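Local coordinates for glutamate racemase (Bacillus anthracis, PDB 2DWU), which is an enzyme of the Asp/Glu/hydantoin racemase family, built from two domains, each with a parallel beta sheet flanked by helices, at residues Ala83-Leu88 with Ile94-Val99. Numbering follows the deposited sequence. Where two conformers were deposited one is given.
Sequences ATLAAL and IPVIGV
Leu85 and Leu88 pack against Val96 and Gly98 where helical segment 83-88 runs nearly antiparallel (162°) to strand 96-98, the axes of the two short segments 9.0 Å apart at their closest. No hydrogen bond joins the two segments; apolar packing holds them together. In Leu85, CG lies anti to the backbone N (chi1 -174°), and a chi2 of 63° then turns CD1 toward the strand, 3.7 Å from Val96 CG1. The two side chains pass alongside each other in opposite directions. The same methyl, Leu85 CD1, rests 3.9 Å from Gly98 N, an approach to the backbone that Gly98 allows by having no side chain. Val96, whose branched side chain suits an extended strand, spreads its methyls over two helix residues. Its CG1 also meets Leu88 CB at 4.2 Å, while Val96 CG2 lies 4.0 Å from Leu88 O. Leu88 extends the apolar layer to Phe59 and Val62 of helix 51-65. Ile97 points away, to the other face of the sheet, where it packs on Thr215 and Ile222 of helix 211-226, and its backbone pairs with Leu73 and Val75. Helix 78-91 thus packs on the outermost strand, within this chain, of the parallel sheet; it is the connection of the beta-alpha-beta crossover from strand 70-75 to strand 96-98, the repeating unit of an alpha/beta sandwich domain.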
loop_
_atom_site.group_PDB
_atom_site.type_symbol
_atom_site.label_atom_id
_atom_site.label_comp_id
_atom_site.label_asym_id
_atom_site.label_seq_id
_atom_site.Cartn_x
_atom_site.Cartn_y
_atom_site.Cartn_z
ATOM N N ALA B 83 -4.973 4.203 21.363
ATOM C CA ALA B 83 -4.751 4.989 22.551
ATOM C C ALA B 83 -3.510 5.870 22.583
ATOM O O ALA B 83 -3.519 6.944 23.192
ATOM C CB ALA B 83 -4.687 4.041 23.752
ATOM N N THR B 84 -2.459 5.484 21.872
ATOM C CA THR B 84 -1.225 6.257 21.994
ATOM C C THR B 84 -0.440 6.648 20.752
ATOM O O THR B 84 0.595 7.308 20.868
ATOM C CB THR B 84 -0.251 5.518 22.937
ATOM O OG1 THR B 84 0.983 6.241 23.034
ATOM C CG2 THR B 84 0.045 4.143 22.400
ATOM N N LEU B 85 -0.903 6.266 19.569
ATOM C CA LEU B 85 -0.136 6.605 18.371
ATOM C C LEU B 85 0.263 8.082 18.272
ATOM O O LEU B 85 1.429 8.385 18.008
ATOM C CB LEU B 85 -0.871 6.186 17.092
ATOM C CG LEU B 85 -0.028 6.391 15.814
ATOM C CD1 LEU B 85 1.216 5.530 15.799
ATOM C CD2 LEU B 85 -0.908 6.057 14.605
ATOM N N ALA B 86 -0.682 8.983 18.502
ATOM C CA ALA B 86 -0.375 10.411 18.414
ATOM C C ALA B 86 0.692 10.805 19.423
ATOM O O ALA B 86 1.616 11.563 19.100
ATOM C CB ALA B 86 -1.640 11.244 18.644
ATOM N N ALA B 87 0.571 10.285 20.637
ATOM C CA ALA B 87 1.532 10.607 21.691
ATOM C C ALA B 87 2.933 10.126 21.333
ATOM O O ALA B 87 3.931 10.821 21.578
ATOM C CB ALA B 87 1.088 9.990 22.993
ATOM N N LEU B 88 3.010 8.935 20.751
ATOM C CA LEU B 88 4.292 8.366 20.358
ATOM C C LEU B 88 4.939 9.120 19.200
ATOM O O LEU B 88 6.142 9.373 19.217
ATOM C CB LEU B 88 4.127 6.893 19.963
ATOM C CG LEU B 88 3.849 5.904 21.093
ATOM C CD1 LEU B 88 3.526 4.536 20.502
ATOM C CD2 LEU B 88 5.047 5.825 22.013
ATOM N N ILE B 94 12.055 9.006 15.535
ATOM C CA ILE B 94 12.065 7.978 14.499
ATOM C C ILE B 94 10.631 7.794 13.989
ATOM O O ILE B 94 9.672 8.226 14.650
ATOM C CB ILE B 94 12.572 6.614 15.047
ATOM C CG1 ILE B 94 11.711 6.185 16.237
ATOM C CG2 ILE B 94 14.062 6.717 15.417
ATOM C CD1 ILE B 94 11.953 4.759 16.710
ATOM N N PRO B 95 10.470 7.189 12.801
ATOM C CA PRO B 95 9.126 6.967 12.251
ATOM C C PRO B 95 8.370 5.980 13.146
ATOM O O PRO B 95 8.920 4.946 13.536
ATOM C CB PRO B 95 9.391 6.330 10.895
ATOM C CG PRO B 95 10.742 6.848 10.513
ATOM C CD PRO B 95 11.506 6.842 11.815
ATOM N N VAL B 96 7.116 6.287 13.440
ATOM C CA VAL B 96 6.278 5.411 14.242
ATOM C C VAL B 96 5.095 5.052 13.342
ATOM O O VAL B 96 4.351 5.936 12.889
ATOM C CB VAL B 96 5.748 6.090 15.543
ATOM C CG1 VAL B 96 4.897 5.071 16.312
ATOM C CG2 VAL B 96 6.909 6.541 16.438
ATOM N N ILE B 97 4.944 3.767 13.055
ATOM C CA ILE B 97 3.877 3.292 12.168
ATOM C C ILE B 97 2.882 2.481 12.994
ATOM O O ILE B 97 3.260 1.495 13.645
ATOM C CB ILE B 97 4.450 2.365 11.049
ATOM C CG1 ILE B 97 5.259 3.168 10.004
ATOM C CG2 ILE B 97 3.312 1.708 10.289
ATOM C CD1 ILE B 97 6.580 3.744 10.489
ATOM N N GLY B 98 1.621 2.895 12.973
ATOM C CA GLY B 98 0.571 2.196 13.697
ATOM C C GLY B 98 -0.164 1.299 12.715
ATOM O O GLY B 98 -0.011 1.430 11.486
ATOM N N VAL B 99 -1.000 0.422 13.244
ATOM C CA VAL B 99 -1.721 -0.528 12.391
ATOM C C VAL B 99 -3.079 -0.040 11.896
ATOM O O VAL B 99 -3.682 -0.678 11.026
ATOM C CB VAL B 99 -1.931 -1.899 13.102
ATOM C CG1 VAL B 99 -0.623 -2.674 13.113
ATOM C CG2 VAL B 99 -2.413 -1.722 14.548
#